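Local coordinates for protein putative sarcosine dimethylglycine methyltransferase (Galdieria sulphuraria, PDB 2O57) that probably transfers methyl groups from S-adenosylmethionine to small glycine-derived amines such as sarcosine and dimethylglycine, at residues A[225-235]-A[285-296]. Sequence-based numbering, arbitrary orientation.
Sequences GLVTLRTFSRP and TWGGMLFRKSDK
Two residues of strand 226-233, Leu229 and Arg230, stand opposite the single Leu290 of strand 284-293, forming a classic beta bulge that shifts the antiparallel register by one residue. Leu229 N bonds to Leu290 O at 2.8 Å, and Leu290 N returns to Arg230 O at 3.0 Å with a nearly straight N-H...O angle of 165°. The Leu229 side chain leans over the second strand, its CB 3.5 Å from Leu290 O and its CD2 4.1 Å from Arg292 CB. An alanine at Leu229 would keep the backbone bonds but would probably leave a gap beside Arg292 CB. Arg230 and Leu290 run side by side; the arginine chain bends at chi3, turning the guanidinium so that Leu290 CD2 sits over one face, offset toward the rim, 3.9 Å from Arg230 NH1. Gly288, without a side chain, lets Phe232 lie close, the ring edge toward the Gly288 carbonyl. Further along, Arg234 CD rests 3.7 Å from Trp286 CZ3, guanidinium and indole planes 47° apart. On the other face of the sheet, Thr228 OG1 lies 3.3 Å from Phe291 CE1 and Thr231 CG2 touches the selenomethionine methyl of Met289. Ser233 OG, anti to the backbone N (chi1 170°), meets Thr285 OG1 in a 2.8 Å hydrogen bond. Strand 284-293 is hydrogen-bonded on its far side to strand 181-190, giving the 5-7-6 end of the class I methyltransferase sheet. Helix 214-223 packs on the Thr228, Met289 and Phe291 face; helix 59-76 packs on the Phe232 and Leu290 face and also touches Trp286, and its Glu73 forms a salt bridge with Arg230. Strand 226-233 is outermost within the chain, but Thr231 to Ser233 pair antiparallel with a strand of the second subunit, whose Glu73 makes a salt bridge to Arg234.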
# COMPACT_ATOMS: atom_id res chain seq x y z
N GLY A 225 -10.32 18.94 5.67
CA GLY A 225 -11.53 18.14 5.44
C GLY A 225 -11.33 16.93 4.52
O GLY A 225 -12.30 16.44 3.93
N LEU A 226 -10.09 16.45 4.41
CA LEU A 226 -9.81 15.23 3.65
C LEU A 226 -9.42 14.11 4.57
O LEU A 226 -8.34 14.14 5.20
CB LEU A 226 -8.70 15.42 2.60
CG LEU A 226 -8.82 16.58 1.62
CD1 LEU A 226 -7.54 16.74 0.78
CD2 LEU A 226 -10.01 16.33 0.74
N VAL A 227 -10.27 13.09 4.62
CA VAL A 227 -9.99 11.89 5.42
C VAL A 227 -9.06 10.95 4.64
O VAL A 227 -9.17 10.83 3.41
CB VAL A 227 -11.30 11.20 5.86
CG1 VAL A 227 -12.02 10.58 4.68
CG2 VAL A 227 -11.03 10.14 6.94
N THR A 228 -8.14 10.30 5.36
CA THR A 228 -7.19 9.39 4.77
C THR A 228 -7.86 8.01 4.76
O THR A 228 -8.22 7.45 5.82
CB THR A 228 -5.87 9.35 5.54
OG1 THR A 228 -5.24 10.63 5.46
CG2 THR A 228 -4.96 8.31 4.91
N LEU A 229 -8.08 7.50 3.56
CA LEU A 229 -8.72 6.19 3.34
C LEU A 229 -7.74 5.05 3.50
O LEU A 229 -8.08 4.03 4.09
CB LEU A 229 -9.28 6.10 1.93
CG LEU A 229 -10.40 7.07 1.52
CD1 LEU A 229 -10.91 6.75 0.09
CD2 LEU A 229 -11.58 7.03 2.50
N ARG A 230 -6.53 5.23 2.98
CA ARG A 230 -5.48 4.22 3.02
C ARG A 230 -4.11 4.83 2.71
O ARG A 230 -4.03 5.85 2.00
CB ARG A 230 -5.80 3.08 2.05
CG ARG A 230 -5.92 3.50 0.57
CD ARG A 230 -6.48 2.39 -0.31
NE ARG A 230 -7.95 2.39 -0.28
CZ ARG A 230 -8.74 2.15 -1.33
NH1 ARG A 230 -8.24 1.84 -2.53
NH2 ARG A 230 -10.05 2.21 -1.18
N THR A 231 -3.05 4.19 3.20
CA THR A 231 -1.68 4.59 2.93
C THR A 231 -0.76 3.39 2.65
O THR A 231 -1.07 2.23 3.03
CB THR A 231 -1.07 5.47 4.06
OG1 THR A 231 -0.93 4.71 5.26
CG2 THR A 231 -1.95 6.68 4.36
N PHE A 232 0.35 3.69 1.98
CA PHE A 232 1.28 2.71 1.47
C PHE A 232 2.67 3.30 1.64
O PHE A 232 2.88 4.50 1.40
CB PHE A 232 1.02 2.43 -0.04
CG PHE A 232 -0.40 2.01 -0.37
CD1 PHE A 232 -0.75 0.66 -0.47
CD2 PHE A 232 -1.40 2.96 -0.58
CE1 PHE A 232 -2.08 0.27 -0.77
CE2 PHE A 232 -2.72 2.58 -0.85
CZ PHE A 232 -3.06 1.25 -0.96
N SER A 233 3.61 2.49 2.10
CA SER A 233 5.01 2.92 2.19
C SER A 233 5.80 1.80 1.54
O SER A 233 5.69 0.63 1.95
CB SER A 233 5.42 3.14 3.66
OG SER A 233 6.83 3.33 3.78
N ARG A 234 6.53 2.15 0.48
CA ARG A 234 7.29 1.15 -0.26
C ARG A 234 8.74 1.60 -0.36
O ARG A 234 9.15 2.08 -1.43
CB ARG A 234 6.70 1.00 -1.66
CG ARG A 234 5.24 0.48 -1.65
CD ARG A 234 4.69 0.44 -3.07
NE ARG A 234 3.26 0.14 -3.15
CZ ARG A 234 2.78 -1.09 -3.33
NH1 ARG A 234 3.61 -2.15 -3.45
NH2 ARG A 234 1.46 -1.24 -3.43
N PRO A 235 9.52 1.44 0.74
CA PRO A 235 10.95 1.80 0.62
C PRO A 235 11.70 0.85 -0.34
O PRO A 235 12.69 1.26 -0.95
CB PRO A 235 11.48 1.70 2.05
CG PRO A 235 10.52 0.73 2.75
CD PRO A 235 9.17 0.97 2.11
N THR A 285 11.33 6.90 2.03
CA THR A 285 10.42 5.91 1.43
C THR A 285 9.67 6.47 0.23
O THR A 285 9.80 7.63 -0.10
CB THR A 285 9.41 5.34 2.50
OG1 THR A 285 8.70 4.25 1.95
CG2 THR A 285 8.40 6.39 3.02
N TRP A 286 8.92 5.62 -0.45
CA TRP A 286 8.03 6.09 -1.50
C TRP A 286 6.63 5.86 -0.97
O TRP A 286 6.25 4.72 -0.74
CB TRP A 286 8.26 5.35 -2.83
CG TRP A 286 7.32 5.79 -3.95
CD1 TRP A 286 7.14 7.08 -4.42
CD2 TRP A 286 6.46 4.96 -4.71
NE1 TRP A 286 6.19 7.09 -5.40
CE2 TRP A 286 5.78 5.80 -5.63
CE3 TRP A 286 6.21 3.58 -4.72
CZ2 TRP A 286 4.85 5.30 -6.55
CZ3 TRP A 286 5.28 3.08 -5.66
CH2 TRP A 286 4.61 3.95 -6.55
N GLY A 287 5.90 6.95 -0.76
CA GLY A 287 4.59 6.92 -0.11
C GLY A 287 3.47 6.96 -1.10
O GLY A 287 3.61 7.50 -2.19
N GLY A 288 2.33 6.37 -0.74
CA GLY A 288 1.13 6.44 -1.58
C GLY A 288 -0.04 6.67 -0.63
O GLY A 288 -0.04 6.12 0.48
N MSE A 289 -1.03 7.47 -1.05
CA MSE A 289 -2.19 7.73 -0.20
C MSE A 289 -3.46 7.99 -0.99
O MSE A 289 -3.40 8.52 -2.08
CB MSE A 289 -1.97 8.94 0.70
CG MSE A 289 -0.56 9.04 1.27
SE MSE A 289 -0.15 10.65 2.24
CE MSE A 289 -1.24 10.38 3.86
N LEU A 290 -4.60 7.63 -0.41
CA LEU A 290 -5.88 8.04 -0.97
C LEU A 290 -6.67 8.75 0.11
O LEU A 290 -6.68 8.35 1.29
CB LEU A 290 -6.67 6.86 -1.50
CG LEU A 290 -6.35 6.41 -2.93
CD1 LEU A 290 -5.06 5.48 -2.89
CD2 LEU A 290 -7.56 5.64 -3.33
N PHE A 291 -7.32 9.83 -0.31
CA PHE A 291 -8.11 10.66 0.59
C PHE A 291 -9.50 10.79 0.02
O PHE A 291 -9.68 10.65 -1.19
CB PHE A 291 -7.54 12.08 0.67
CG PHE A 291 -6.08 12.15 1.05
CD1 PHE A 291 -5.70 12.16 2.39
CD2 PHE A 291 -5.10 12.27 0.06
CE1 PHE A 291 -4.34 12.27 2.74
CE2 PHE A 291 -3.75 12.39 0.40
CZ PHE A 291 -3.38 12.38 1.74
N ARG A 292 -10.47 11.07 0.88
CA ARG A 292 -11.77 11.49 0.39
C ARG A 292 -12.17 12.80 1.06
O ARG A 292 -11.91 13.02 2.24
CB ARG A 292 -12.83 10.41 0.62
CG ARG A 292 -14.19 10.75 -0.01
CD ARG A 292 -15.30 9.74 0.28
NE ARG A 292 -15.12 8.40 -0.29
CZ ARG A 292 -15.41 8.02 -1.54
NH1 ARG A 292 -15.89 8.87 -2.47
NH2 ARG A 292 -15.21 6.75 -1.85
N LYS A 293 -12.79 13.70 0.29
CA LYS A 293 -13.35 14.93 0.84
C LYS A 293 -14.68 14.65 1.61
O LYS A 293 -15.78 14.71 1.04
CB LYS A 293 -13.58 15.97 -0.26
CG LYS A 293 -14.04 17.32 0.28
CD LYS A 293 -14.03 18.41 -0.83
CE LYS A 293 -14.75 19.68 -0.38
NZ LYS A 293 -14.70 20.73 -1.48
N SER A 294 -14.53 14.30 2.88
CA SER A 294 -15.64 13.98 3.79
C SER A 294 -15.06 13.98 5.19
O SER A 294 -13.85 13.78 5.38
CB SER A 294 -16.27 12.60 3.50
OG SER A 294 -15.30 11.57 3.60
N ASP A 295 -15.95 14.14 6.16
CA ASP A 295 -15.60 14.17 7.57
C ASP A 295 -15.10 12.81 8.04
O ASP A 295 -14.20 12.74 8.87
CB ASP A 295 -16.84 14.62 8.36
CG ASP A 295 -16.55 14.88 9.84
OD1 ASP A 295 -15.41 15.31 10.18
OD2 ASP A 295 -17.48 14.67 10.67
N LYS A 296 -15.67 11.73 7.50
CA LYS A 296 -15.39 10.37 7.98
C LYS A 296 -15.22 9.30 6.92
O LYS A 296 -15.75 9.44 5.81
CB LYS A 296 -16.50 9.90 8.95
CG LYS A 296 -16.63 10.67 10.26
CD LYS A 296 -15.48 10.39 11.25
CE LYS A 296 -15.80 11.00 12.62
NZ LYS A 296 -15.25 10.18 13.77